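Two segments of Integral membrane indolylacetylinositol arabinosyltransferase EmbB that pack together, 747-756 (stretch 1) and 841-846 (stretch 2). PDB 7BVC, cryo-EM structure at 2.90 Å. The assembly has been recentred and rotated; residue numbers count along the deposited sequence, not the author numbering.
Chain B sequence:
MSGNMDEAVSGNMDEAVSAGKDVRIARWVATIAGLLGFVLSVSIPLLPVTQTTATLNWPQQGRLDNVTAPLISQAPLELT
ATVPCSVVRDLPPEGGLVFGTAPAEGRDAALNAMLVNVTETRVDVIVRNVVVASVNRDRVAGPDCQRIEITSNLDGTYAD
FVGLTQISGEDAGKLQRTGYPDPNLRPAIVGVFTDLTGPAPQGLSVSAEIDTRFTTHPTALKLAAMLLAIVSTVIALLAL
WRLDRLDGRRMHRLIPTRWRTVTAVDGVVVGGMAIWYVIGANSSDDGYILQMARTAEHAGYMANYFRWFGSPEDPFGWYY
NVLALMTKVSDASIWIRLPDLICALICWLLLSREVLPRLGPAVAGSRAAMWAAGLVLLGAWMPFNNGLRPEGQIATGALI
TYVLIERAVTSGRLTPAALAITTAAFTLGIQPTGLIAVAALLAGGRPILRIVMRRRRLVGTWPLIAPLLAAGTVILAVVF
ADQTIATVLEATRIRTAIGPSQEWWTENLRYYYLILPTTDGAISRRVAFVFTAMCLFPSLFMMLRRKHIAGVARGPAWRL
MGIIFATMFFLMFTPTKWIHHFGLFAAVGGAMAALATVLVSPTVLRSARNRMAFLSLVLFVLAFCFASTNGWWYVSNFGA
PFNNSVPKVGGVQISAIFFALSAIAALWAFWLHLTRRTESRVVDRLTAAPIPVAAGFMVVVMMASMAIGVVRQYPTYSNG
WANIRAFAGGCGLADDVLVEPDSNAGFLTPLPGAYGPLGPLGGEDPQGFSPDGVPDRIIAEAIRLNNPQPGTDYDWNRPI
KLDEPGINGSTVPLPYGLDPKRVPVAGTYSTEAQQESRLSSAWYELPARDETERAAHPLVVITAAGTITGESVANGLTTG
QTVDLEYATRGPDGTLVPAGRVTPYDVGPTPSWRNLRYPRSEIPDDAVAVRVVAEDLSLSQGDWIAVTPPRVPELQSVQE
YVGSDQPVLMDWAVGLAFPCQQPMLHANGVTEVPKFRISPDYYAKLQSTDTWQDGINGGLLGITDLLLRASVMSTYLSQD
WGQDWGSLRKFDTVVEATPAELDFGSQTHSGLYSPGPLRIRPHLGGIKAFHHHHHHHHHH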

ATOM      1  N   PHE B 747      17.573 -39.893  19.320  1.00 68.35           N
ATOM      2  CA  PHE B 747      16.882 -39.625  20.574  1.00 68.35           C
ATOM      3  C   PHE B 747      17.688 -40.198  21.733  1.00 68.35           C
ATOM      4  O   PHE B 747      18.133 -41.348  21.680  1.00 68.35           O
ATOM      5  N   LEU B 748      17.871 -39.392  22.773  1.00 72.97           N
ATOM      6  CA  LEU B 748      18.758 -39.740  23.871  1.00 72.97           C
ATOM      7  C   LEU B 748      18.051 -40.633  24.884  1.00 72.97           C
ATOM      8  O   LEU B 748      16.833 -40.566  25.063  1.00 72.97           O
ATOM      9  N   THR B 749      18.839 -41.474  25.550  1.00 80.35           N
ATOM     10  CA  THR B 749      18.312 -42.447  26.503  1.00 80.35           C
ATOM     11  C   THR B 749      18.141 -41.803  27.873  1.00 80.35           C
ATOM     12  O   THR B 749      19.096 -41.220  28.400  1.00 80.35           O
ATOM     13  N   PRO B 750      16.955 -41.884  28.478  1.00 83.27           N
ATOM     14  CA  PRO B 750      16.776 -41.353  29.836  1.00 83.27           C
ATOM     15  C   PRO B 750      17.347 -42.314  30.869  1.00 83.27           C
ATOM     16  O   PRO B 750      17.104 -43.522  30.809  1.00 83.27           O
ATOM     17  N   LEU B 751      18.113 -41.774  31.809  1.00 87.20           N
ATOM     18  CA  LEU B 751      18.691 -42.607  32.853  1.00 87.20           C
ATOM     19  C   LEU B 751      17.579 -43.227  33.698  1.00 87.20           C
ATOM     20  O   LEU B 751      16.582 -42.558  33.999  1.00 87.20           O
ATOM     21  N   PRO B 752      17.713 -44.494  34.089  1.00 93.35           N
ATOM     22  CA  PRO B 752      16.611 -45.187  34.765  1.00 93.35           C
ATOM     23  C   PRO B 752      16.206 -44.511  36.069  1.00 93.35           C
ATOM     24  O   PRO B 752      16.965 -43.756  36.680  1.00 93.35           O
ATOM     25  N   GLY B 753      14.977 -44.801  36.488  1.00 95.04           N
ATOM     26  CA  GLY B 753      14.446 -44.224  37.714  1.00 95.04           C
ATOM     27  C   GLY B 753      12.993 -44.599  37.909  1.00 95.04           C
ATOM     28  O   GLY B 753      12.551 -45.676  37.495  1.00 95.04           O
ATOM     29  N   ALA B 754      12.256 -43.692  38.548  1.00 95.00           N
ATOM     30  CA  ALA B 754      10.831 -43.881  38.803  1.00 95.00           C
ATOM     31  C   ALA B 754      10.105 -42.587  38.474  1.00 95.00           C
ATOM     32  O   ALA B 754      10.378 -41.550  39.085  1.00 95.00           O
ATOM     33  N   TYR B 755       9.187 -42.649  37.518  1.00 89.91           N
ATOM     34  CA  TYR B 755       8.453 -41.480  37.051  1.00 89.91           C
ATOM     35  C   TYR B 755       6.950 -41.740  37.161  1.00 89.91           C
ATOM     36  O   TYR B 755       6.511 -42.778  37.664  1.00 89.91           O
ATOM     37  N   GLY B 756       6.160 -40.784  36.680  1.00 86.27           N
ATOM     38  CA  GLY B 756       4.723 -40.856  36.790  1.00 86.27           C
ATOM     39  C   GLY B 756       4.046 -41.252  35.494  1.00 86.27           C
ATOM     40  O   GLY B 756       4.515 -42.127  34.762  1.00 86.27           O
ATOM     41  N   SER B 841      12.632 -32.786  33.079  1.00 72.47           N
ATOM     42  CA  SER B 841      12.694 -34.152  32.591  1.00 72.47           C
ATOM     43  C   SER B 841      13.793 -34.929  33.308  1.00 72.47           C
ATOM     44  O   SER B 841      14.520 -34.407  34.157  1.00 72.47           O
ATOM     45  N   ALA B 842      13.907 -36.207  32.960  1.00 76.26           N
ATOM     46  CA  ALA B 842      14.995 -37.024  33.460  1.00 76.26           C
ATOM     47  C   ALA B 842      16.303 -36.619  32.785  1.00 76.26           C
ATOM     48  O   ALA B 842      16.337 -35.778  31.884  1.00 76.26           O
ATOM     49  N   TRP B 843      17.390 -37.237  33.229  1.00 80.32           N
ATOM     50  CA  TRP B 843      18.708 -36.965  32.672  1.00 80.32           C
ATOM     51  C   TRP B 843      18.899 -37.801  31.412  1.00 80.32           C
ATOM     52  O   TRP B 843      18.884 -39.035  31.471  1.00 80.32           O
ATOM     53  N   TYR B 844      19.081 -37.131  30.279  1.00 76.54           N
ATOM     54  CA  TYR B 844      19.235 -37.792  28.992  1.00 76.54           C
ATOM     55  C   TYR B 844      20.718 -37.879  28.652  1.00 76.54           C
ATOM     56  O   TYR B 844      21.424 -36.868  28.677  1.00 76.54           O
ATOM     57  N   GLU B 845      21.176 -39.088  28.334  1.00 79.83           N
ATOM     58  CA  GLU B 845      22.582 -39.327  28.041  1.00 79.83           C
ATOM     59  C   GLU B 845      23.048 -38.481  26.861  1.00 79.83           C
ATOM     60  O   GLU B 845      22.266 -38.123  25.978  1.00 79.83           O
ATOM     61  N   LEU B 846      24.353 -38.149  26.857  1.00 80.43           N
ATOM     62  CA  LEU B 846      25.009 -37.589  25.688  1.00 80.43           C
ATOM     63  C   LEU B 846      25.808 -38.678  24.979  1.00 80.43           C
ATOM     64  O   LEU B 846      26.293 -39.612  25.623  1.00 80.43           O
TER

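Packing of residues 841-846 against residues 747-756 in EmbB, two segments of one chain joined by a single beta bridge between P750 and Y844 (CA-CA 4.4 Å), with 488 Å² buried between them, both sides summed. S841 opens the stretch without touching its partner; its CA-to-CB bond points sideways (chi1 m), and its OG is hydrogen-bonded elsewhere in the structure. A842 is the first to point in. CB of A842, directed toward stretch 1, sits 3.3 Å from OH of Y755 and 3.7 Å from CZ of the same ring, which it meets obliquely, and 4.3 Å from CB of P750. The CA-to-CB bond of Y755 (chi1 m, chi2 -74°) points toward stretch 2, and its phenol end meets the A842 methyl; OH of Y755 also lies 2.6 Å from O of L751 within its own stretch. At W843 the backbone does the polar work: L751 N donates to W843 O (2.9 Å, 167° at the hydrogen), and CA of P750 adds a CA-H...O contact to that same W843 O at 3.5 Å. The indole (chi1 m, chi2 113°) leads away from stretch 1, leaving CB of W843 to meet CD1 of L751 at 4.1 Å; L751 is in the m,t rotamer and its CA-to-CB bond points sideways. Y844, buried, also starts sideways (chi1 m, chi2 -75°), and its ring meets L748, T749 and P750 obliquely. CE1 of Y844 lies 3.5 Å from CB of P750, whose ring is C-gamma endo, and CD1 of Y844 approaches O of L748 to 3.3 Å. Nearer the backbone, CB of Y844 packs against CB of L748 at 3.7 Å, while CA of Y844 makes a CA-H...O contact with O of T749 at 3.5 Å. That carbonyl is also the acceptor for the second hydrogen bond, from E845 N to T749 O (3.0 Å, 171°), so the two nearly linear backbone bonds flank the bridged pair. The extended E845 side chain (t,t, chi3 1°) brings OE1 of E845 to 4.1 Å from CB of T749, although T749 itself (chi1 m) points away overall. L748, in contrast, points toward stretch 2 in the m,t rotamer and sends CD2 of L748 to within 3.2 Å of the backbone O of E845. L846 ends the stretch with its CB directed away; its m,t side chain comes nearer at its end, but CD2 of L846 stays 4.7 Å from CD1 of L748.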

ATOM      1  CB  PHE B 747      15.473 -40.217  20.551  1.00 68.35           C
ATOM      2  CG  PHE B 747      14.450 -39.312  19.928  1.00 68.35           C
ATOM      3  CD1 PHE B 747      13.847 -38.312  20.670  1.00 68.35           C
ATOM      4  CD2 PHE B 747      14.097 -39.456  18.599  1.00 68.35           C
ATOM      5  CE1 PHE B 747      12.908 -37.475  20.097  1.00 68.35           C
ATOM      6  CE2 PHE B 747      13.160 -38.623  18.023  1.00 68.35           C
ATOM      7  CZ  PHE B 747      12.565 -37.632  18.773  1.00 68.35           C
ATOM      8  CB  LEU B 748      19.276 -38.474  24.552  1.00 72.97           C
ATOM      9  CG  LEU B 748      19.950 -37.479  23.602  1.00 72.97           C
ATOM     10  CD1 LEU B 748      20.290 -36.179  24.309  1.00 72.97           C
ATOM     11  CD2 LEU B 748      21.189 -38.094  22.971  1.00 72.97           C
ATOM     12  CB  THR B 749      19.243 -43.648  26.619  1.00 80.35           C
ATOM     13  OG1 THR B 749      19.350 -44.298  25.347  1.00 80.35           O
ATOM     14  CG2 THR B 749      18.713 -44.637  27.647  1.00 80.35           C
ATOM     15  CB  PRO B 750      15.255 -41.226  29.969  1.00 83.27           C
ATOM     16  CG  PRO B 750      14.720 -42.272  29.053  1.00 83.27           C
ATOM     17  CD  PRO B 750      15.694 -42.388  27.907  1.00 83.27           C
ATOM     18  CB  LEU B 751      19.636 -41.791  33.734  1.00 87.20           C
ATOM     19  CG  LEU B 751      20.822 -41.133  33.024  1.00 87.20           C
ATOM     20  CD1 LEU B 751      21.876 -40.728  34.031  1.00 87.20           C
ATOM     21  CD2 LEU B 751      21.414 -42.060  31.973  1.00 87.20           C
ATOM     22  CB  PRO B 752      17.177 -46.590  35.023  1.00 93.35           C
ATOM     23  CG  PRO B 752      18.280 -46.744  34.029  1.00 93.35           C
ATOM     24  CD  PRO B 752      18.869 -45.378  33.868  1.00 93.35           C
ATOM     25  CB  ALA B 754      10.576 -44.290  40.256  1.00 95.00           C
ATOM     26  CB  TYR B 755       8.873 -41.131  35.622  1.00 89.91           C
ATOM     27  CG  TYR B 755      10.368 -41.182  35.407  1.00 89.91           C
ATOM     28  CD1 TYR B 755      11.195 -40.188  35.909  1.00 89.91           C
ATOM     29  CD2 TYR B 755      10.952 -42.228  34.707  1.00 89.91           C
ATOM     30  CE1 TYR B 755      12.562 -40.233  35.718  1.00 89.91           C
ATOM     31  CE2 TYR B 755      12.317 -42.279  34.510  1.00 89.91           C
ATOM     32  CZ  TYR B 755      13.116 -41.281  35.017  1.00 89.91           C
ATOM     33  OH  TYR B 755      14.476 -41.334  34.822  1.00 89.91           O
ATOM     34  CB  SER B 841      12.929 -34.162  31.084  1.00 72.47           C
ATOM     35  OG  SER B 841      11.837 -33.578  30.397  1.00 72.47           O
ATOM     36  CB  ALA B 842      14.707 -38.504  33.223  1.00 76.26           C
ATOM     37  CB  TRP B 843      19.798 -37.268  33.694  1.00 80.32           C
ATOM     38  CG  TRP B 843      19.822 -36.324  34.855  1.00 80.32           C
ATOM     39  CD1 TRP B 843      19.538 -36.618  36.154  1.00 80.32           C
ATOM     40  CD2 TRP B 843      20.152 -34.931  34.821  1.00 80.32           C
ATOM     41  NE1 TRP B 843      19.672 -35.495  36.933  1.00 80.32           N
ATOM     42  CE2 TRP B 843      20.048 -34.445  36.138  1.00 80.32           C
ATOM     43  CE3 TRP B 843      20.527 -34.048  33.806  1.00 80.32           C
ATOM     44  CZ2 TRP B 843      20.303 -33.118  36.464  1.00 80.32           C
ATOM     45  CZ3 TRP B 843      20.779 -32.729  34.133  1.00 80.32           C
ATOM     46  CH2 TRP B 843      20.667 -32.278  35.450  1.00 80.32           C
ATOM     47  CB  TYR B 844      18.468 -37.044  27.903  1.00 76.54           C
ATOM     48  CG  TYR B 844      16.976 -37.273  27.951  1.00 76.54           C
ATOM     49  CD1 TYR B 844      16.427 -38.471  27.521  1.00 76.54           C
ATOM     50  CD2 TYR B 844      16.118 -36.295  28.433  1.00 76.54           C
ATOM     51  CE1 TYR B 844      15.066 -38.688  27.566  1.00 76.54           C
ATOM     52  CE2 TYR B 844      14.755 -36.505  28.482  1.00 76.54           C
ATOM     53  CZ  TYR B 844      14.236 -37.704  28.047  1.00 76.54           C
ATOM     54  OH  TYR B 844      12.880 -37.922  28.089  1.00 76.54           O
ATOM     55  CB  GLU B 845      22.801 -40.812  27.739  1.00 79.83           C
ATOM     56  CG  GLU B 845      24.246 -41.214  27.477  1.00 79.83           C
ATOM     57  CD  GLU B 845      24.378 -42.636  26.964  1.00 79.83           C
ATOM     58  OE1 GLU B 845      23.340 -43.309  26.793  1.00 79.83           O
ATOM     59  OE2 GLU B 845      25.521 -43.080  26.728  1.00 79.83           O
ATOM     60  CB  LEU B 846      25.933 -36.433  26.081  1.00 80.43           C
ATOM     61  CG  LEU B 846      25.280 -35.049  26.130  1.00 80.43           C
ATOM     62  CD1 LEU B 846      26.274 -34.004  26.601  1.00 80.43           C
ATOM     63  CD2 LEU B 846      24.697 -34.662  24.781  1.00 80.43           C
TER